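Local coordinates for protein putatuve endo-xylanase (Clostridium stercorarium, PDB 1O8P) that probably binds xylan and cellulose chains through a family 6 carbohydrate-binding module that forms part of a putative endo-xylanase, at residues 22-25 and 26-29; 55-58 and 59-63. All coordinates share one frame; numbering follows the deposited sequence.

How the contacts relate
From the N terminus, the chain reaches contact 1 first. Residues 22-29 leave strand 23-24, which lies parallel to strand 62-69 in one sheet, and enter strand 29-30 at the margin of the four-stranded antiparallel sheet. Contact 1 therefore closes a short link between two sheets. Contact 2, residues 55-63, closes the loop between strand 52-55 and strand 62-69. The contacts follow one another in series and neither nest nor cross. Their centres lie about 22 Å apart, on opposite sides of the chain's centre, and they do not touch. What they share is one sheet: contact 1 adjoins strand 62-69, and contact 2 leads into it.

Contact 1 of 2, residues 22-25 and 26-29; sequences TRSA and FSNI
Ser24 and Phe26 hold this bend together through a side-chain to backbone hydrogen bond. Phe26 N donates to Ser24 OG over 3.2 Å, with an N-H...O angle of 154°. The serine hydroxyl is anti to its own backbone N (chi1 -172°) and lies beside the carbonyl carbon, which places it within range of the NH two residues on. The same oxygen sits at the edge of the Phe26 ring, near its plane, with OG 3.8 Å from CD2. Ala25 takes one face of that ring. Its CB lies 4.1 Å from the Phe26 ring centroid and only 14° off the normal, a CH-pi contact made towards the rim. The ring thus has the methyl over a face and the hydroxyl at its edge. Ser27 follows more loosely, with OG 3.9 Å from Ser24 CB. The backbone NH of Ser27 is buried without a partner.

Ile29 packs back under the bend. Its CG1 is 3.9 Å from Ser24 O, and its CG2 branch is 3.9 Å from Arg23 NH1. The Arg23 and Ile29 side chains cross at about a right angle. The guanidinium is positioned from outside: NH2 forms a salt bridge with Asp35, and NH1 a hydrogen bond with the carbonyl of Asp33. Ala25 joins two sheets by backbone hydrogen bonds, with Asp69 in one sheet and with Phe146 in the other. Ile29 pairs with Phe144, and the next residue, Gln30, is a calcium ligand.

Locally this is an ST turn, serine oxygen to the NH of residue i+2. In the fold it is a short connection between two sheets of a family 6 beta-sandwich, leading into the calcium site.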
ATOM      1  N   THR A  22       5.891  13.148 -10.786  1.00 20.49           N
ATOM      2  CA  THR A  22       4.958  12.073 -10.463  1.00 22.14           C
ATOM      3  C   THR A  22       5.594  10.686 -10.559  1.00 21.85           C
ATOM      4  O   THR A  22       6.615  10.524 -11.208  1.00 22.81           O
ATOM      5  CB  THR A  22       3.790  12.302 -11.418  1.00 21.84           C
ATOM      6  OG1 THR A  22       2.669  12.759 -10.668  1.00 26.10           O
ATOM      7  CG2 THR A  22       3.429  11.148 -12.157  1.00 17.24           C
ATOM      8  N   ARG A  23       4.997   9.720  -9.860  1.00 22.09           N
ATOM      9  CA  ARG A  23       5.344   8.324  -9.871  1.00 22.42           C
ATOM     10  C   ARG A  23       4.200   7.600 -10.542  1.00 22.35           C
ATOM     11  O   ARG A  23       3.011   7.914 -10.275  1.00 21.11           O
ATOM     12  CB  ARG A  23       5.415   7.779  -8.441  1.00 22.75           C
ATOM     13  CG  ARG A  23       6.592   8.259  -7.647  1.00 26.08           C
ATOM     14  CD  ARG A  23       6.687   7.649  -6.287  1.00 27.00           C
ATOM     15  NE  ARG A  23       5.909   8.390  -5.298  1.00 24.89           N
ATOM     16  CZ  ARG A  23       5.854   8.079  -4.007  1.00 24.63           C
ATOM     17  NH1 ARG A  23       6.517   7.022  -3.515  1.00 23.14           N
ATOM     18  NH2 ARG A  23       5.119   8.823  -3.204  1.00 24.50           N
ATOM     19  N   SER A  24       4.544   6.618 -11.379  1.00 20.50           N
ATOM     20  CA  SER A  24       3.522   5.820 -12.038  1.00 20.23           C
ATOM     21  C   SER A  24       2.741   4.935 -11.043  1.00 20.12           C
ATOM     22  O   SER A  24       3.329   4.396 -10.085  1.00 19.84           O
ATOM     23  CB  SER A  24       4.161   4.918 -13.087  1.00 19.67           C
ATOM     24  OG  SER A  24       3.122   4.304 -13.842  1.00 20.13           O
ATOM     25  N   ALA A  25       1.440   4.773 -11.293  1.00 19.61           N
ATOM     26  CA  ALA A  25       0.578   3.832 -10.542  1.00 19.36           C
ATOM     27  C   ALA A  25       0.881   2.391 -10.945  1.00 19.43           C
ATOM     28  O   ALA A  25       0.602   1.468 -10.202  1.00 17.79           O
ATOM     29  CB  ALA A  25      -0.939   4.127 -10.838  1.00 18.15           C
ATOM     30  N   PHE A  26       1.404   2.237 -12.171  1.00 19.41           N
ATOM     31  CA  PHE A  26       1.587   0.957 -12.858  1.00 19.99           C
ATOM     32  C   PHE A  26       2.974   0.312 -12.755  1.00 20.10           C
ATOM     33  O   PHE A  26       3.150  -0.743 -13.293  1.00 20.72           O
ATOM     34  CB  PHE A  26       1.120   1.064 -14.311  1.00 18.67           C
ATOM     35  CG  PHE A  26      -0.214   1.709 -14.440  1.00 21.45           C
ATOM     36  CD1 PHE A  26      -1.380   0.970 -14.217  1.00 20.19           C
ATOM     37  CD2 PHE A  26      -0.317   3.087 -14.744  1.00 20.21           C
ATOM     38  CE1 PHE A  26      -2.624   1.571 -14.320  1.00 21.48           C
ATOM     39  CE2 PHE A  26      -1.541   3.699 -14.829  1.00 19.98           C
ATOM     40  CZ  PHE A  26      -2.709   2.950 -14.631  1.00 22.84           C
ATOM     41  N   SER A  27       3.931   0.950 -12.077  1.00 20.70           N
ATOM     42  CA  SER A  27       5.184   0.326 -11.597  1.00 21.52           C
ATOM     43  C   SER A  27       5.117   0.252 -10.087  1.00 20.85           C
ATOM     44  O   SER A  27       4.552   1.160  -9.471  1.00 20.36           O
ATOM     45  CB  SER A  27       6.429   1.188 -11.898  1.00 21.64           C
ATOM     46  OG  SER A  27       6.419   1.722 -13.189  1.00 26.88           O
ATOM     47  N   ASN A  28       5.726  -0.782  -9.494  1.00 21.09           N
ATOM     48  CA  ASN A  28       5.735  -0.959  -8.041  1.00 21.15           C
ATOM     49  C   ASN A  28       6.026   0.311  -7.275  1.00 21.51           C
ATOM     50  O   ASN A  28       7.033   1.007  -7.514  1.00 21.96           O
ATOM     51  CB  ASN A  28       6.722  -2.034  -7.612  1.00 20.71           C
ATOM     52  CG  ASN A  28       6.381  -3.377  -8.192  1.00 21.24           C
ATOM     53  OD1 ASN A  28       5.328  -3.551  -8.785  1.00 24.70           O
ATOM     54  ND2 ASN A  28       7.272  -4.307  -8.071  1.00 17.03           N
ATOM     55  N   ILE A  29       5.115   0.648  -6.378  1.00 20.85           N
ATOM     56  CA  ILE A  29       5.394   1.710  -5.418  1.00 20.34           C
ATOM     57  C   ILE A  29       5.951   1.068  -4.175  1.00 20.12           C
ATOM     58  O   ILE A  29       5.254   0.275  -3.523  1.00 19.55           O
ATOM     59  CB  ILE A  29       4.119   2.547  -5.107  1.00 19.97           C
ATOM     60  CG1 ILE A  29       3.482   3.068  -6.402  1.00 18.84           C
ATOM     61  CG2 ILE A  29       4.487   3.721  -4.159  1.00 19.99           C
ATOM     62  CD1 ILE A  29       1.988   3.269  -6.332  1.00 17.44           C
TER

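Contact 2 of 2, residues 55-58 and 59-63; sequences GYIE and NGYST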
ATOM      1  N   GLY A  55       6.846  -2.177   8.426  1.00 17.48           N
ATOM      2  CA  GLY A  55       6.360  -3.073   9.470  1.00 17.41           C
ATOM      3  C   GLY A  55       6.175  -2.305  10.796  1.00 18.12           C
ATOM      4  O   GLY A  55       6.229  -1.067  10.777  1.00 17.28           O
ATOM      5  N   TYR A  56       6.012  -3.040  11.922  1.00 18.79           N
ATOM      6  CA  TYR A  56       5.620  -2.532  13.250  0.50 18.92           C
ATOM      7  C   TYR A  56       4.362  -1.701  13.090  1.00 20.01           C
ATOM      8  O   TYR A  56       4.192  -0.653  13.723  1.00 21.58           O
ATOM      9  CB  TYR A  56       6.731  -1.758  13.997  0.50 18.07           C
ATOM     10  CG  TYR A  56       7.864  -2.561  14.643  0.50 18.19           C
ATOM     11  CD1 TYR A  56       7.980  -3.955  14.486  0.50 19.87           C
ATOM     12  CD2 TYR A  56       8.849  -1.909  15.383  0.50 18.70           C
ATOM     13  CE1 TYR A  56       9.049  -4.677  15.066  0.50 20.58           C
ATOM     14  CE2 TYR A  56       9.911  -2.594  15.958  0.50 19.81           C
ATOM     15  CZ  TYR A  56      10.026  -3.986  15.809  0.50 21.48           C
ATOM     16  OH  TYR A  56      11.112  -4.656  16.381  0.50 19.27           O
ATOM     17  N   ILE A  57       3.472  -2.181  12.217  1.00 21.45           N
ATOM     18  CA  ILE A  57       2.183  -1.535  11.915  1.00 20.84           C
ATOM     19  C   ILE A  57       1.089  -2.004  12.883  1.00 20.98           C
ATOM     20  O   ILE A  57       1.081  -3.153  13.313  1.00 21.46           O
ATOM     21  CB  ILE A  57       1.800  -1.762  10.417  1.00 20.69           C
ATOM     22  CG1 ILE A  57       2.562  -0.771   9.508  1.00 21.18           C
ATOM     23  CG2 ILE A  57       0.277  -1.739  10.178  1.00 17.61           C
ATOM     24  CD1 ILE A  57       2.589  -1.201   8.057  1.00 21.12           C
ATOM     25  N   GLU A  58       0.201  -1.091  13.245  1.00 20.56           N
ATOM     26  CA  GLU A  58      -0.929  -1.389  14.108  1.00 21.89           C
ATOM     27  C   GLU A  58      -2.228  -0.884  13.494  1.00 20.17           C
ATOM     28  O   GLU A  58      -2.206  -0.075  12.574  1.00 19.21           O
ATOM     29  CB  GLU A  58      -0.725  -0.708  15.470  1.00 22.50           C
ATOM     30  CG  GLU A  58       0.466  -1.217  16.279  1.00 28.82           C
ATOM     31  CD  GLU A  58       0.404  -2.696  16.687  1.00 35.05           C
ATOM     32  OE1 GLU A  58      -0.676  -3.351  16.658  1.00 39.76           O
ATOM     33  OE2 GLU A  58       1.473  -3.228  17.076  1.00 41.93           O
ATOM     34  N   ASN A  59      -3.364  -1.361  14.014  1.00 20.62           N
ATOM     35  CA  ASN A  59      -4.674  -0.758  13.733  1.00 19.22           C
ATOM     36  C   ASN A  59      -4.654   0.779  13.823  1.00 19.33           C
ATOM     37  O   ASN A  59      -4.205   1.352  14.827  1.00 20.78           O
ATOM     38  CB  ASN A  59      -5.747  -1.326  14.696  1.00 18.57           C
ATOM     39  CG  ASN A  59      -7.118  -0.838  14.359  1.00 19.13           C
ATOM     40  OD1 ASN A  59      -7.414  -0.680  13.199  1.00 17.93           O
ATOM     41  ND2 ASN A  59      -7.957  -0.567  15.359  1.00 18.16           N
ATOM     42  N   GLY A  60      -5.152   1.434  12.778  1.00 19.60           N
ATOM     43  CA  GLY A  60      -5.221   2.872  12.678  1.00 18.63           C
ATOM     44  C   GLY A  60      -4.011   3.525  12.027  1.00 19.58           C
ATOM     45  O   GLY A  60      -4.061   4.727  11.703  1.00 18.48           O
ATOM     46  N   TYR A  61      -2.923   2.772  11.843  1.00 19.66           N
ATOM     47  CA  TYR A  61      -1.740   3.306  11.098  1.00 19.98           C
ATOM     48  C   TYR A  61      -2.044   3.546   9.621  1.00 19.45           C
ATOM     49  O   TYR A  61      -2.996   2.996   9.077  1.00 19.40           O
ATOM     50  CB  TYR A  61      -0.552   2.361  11.157  1.00 20.27           C
ATOM     51  CG  TYR A  61       0.207   2.342  12.452  1.00 21.91           C
ATOM     52  CD1 TYR A  61      -0.418   2.631  13.673  1.00 22.08           C
ATOM     53  CD2 TYR A  61       1.568   1.999  12.453  1.00 24.13           C
ATOM     54  CE1 TYR A  61       0.302   2.601  14.880  1.00 24.46           C
ATOM     55  CE2 TYR A  61       2.319   1.981  13.631  1.00 25.60           C
ATOM     56  CZ  TYR A  61       1.684   2.276  14.838  1.00 26.94           C
ATOM     57  OH  TYR A  61       2.421   2.199  15.975  1.00 24.78           O
ATOM     58  N   SER A  62      -1.227   4.374   8.977  1.00 18.53           N
ATOM     59  CA  SER A  62      -1.481   4.779   7.623  1.00 18.97           C
ATOM     60  C   SER A  62      -0.200   5.325   6.996  1.00 18.32           C
ATOM     61  O   SER A  62       0.688   5.821   7.706  1.00 17.13           O
ATOM     62  CB  SER A  62      -2.618   5.833   7.558  1.00 19.23           C
ATOM     63  OG  SER A  62      -2.173   7.097   8.034  1.00 23.06           O
ATOM     64  N   THR A  63      -0.090   5.168   5.674  1.00 17.81           N
ATOM     65  CA  THR A  63       1.004   5.743   4.911  1.00 17.77           C
ATOM     66  C   THR A  63       0.410   6.444   3.727  1.00 17.12           C
ATOM     67  O   THR A  63      -0.592   6.001   3.164  1.00 16.41           O
ATOM     68  CB  THR A  63       2.072   4.698   4.496  1.00 17.39           C
ATOM     69  OG1 THR A  63       1.445   3.453   4.258  1.00 17.67           O
ATOM     70  CG2 THR A  63       3.005   4.370   5.625  1.00 17.52           C
TER
HETATM   71  O   HOH W   1      -3.143  -3.589  16.017  1.00 17.41           O
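Glu58 and Tyr61 close a type II beta turn at the end of the loop that leads into strand 62-69 of the beta-sandwich. Asn59 takes the second position. A water bridges the bend here: it accepts from Asn59 N at 3.0 Å and donates to Glu58 OE1 at 2.6 Å. The glutamate chain is bent at chi2 (-62°), which brings the carboxylate round to this water. Gly60 is the third residue, with phi 91° and psi -12°. The positive phi suits glycine, the usual residue at this position of a type II turn. Its backbone also bonds to Phe135 of strand 128-135.

Tyr61 completes the turn. Its N donates to Glu58 O over 3.0 Å. The Tyr61 ring then folds back against the preceding loop. Glu58 N sits 3.4 Å above the ring plane, over its centre. Glu58 CB makes a CH-pi contact at 3.9 Å from the Tyr61 ring centroid. The two side chains run side by side and point the same way, but the carboxylate stands almost perpendicular to the ring. Ile57 comes from the same side of the ring, farther along its rim, with CG1 4.2 Å from Tyr61 CD2. Pro40 and Leu42 also touch the tyrosine, and its OH is hydrogen-bonded to Asn41 N. The phenol thereby ties the turn to the segment before strand 43-46.

Beyond Ile57, Tyr56 contributes its carbonyl: Tyr56 O approaches the ring obliquely and lies 3.2 Å from Tyr61 CE2.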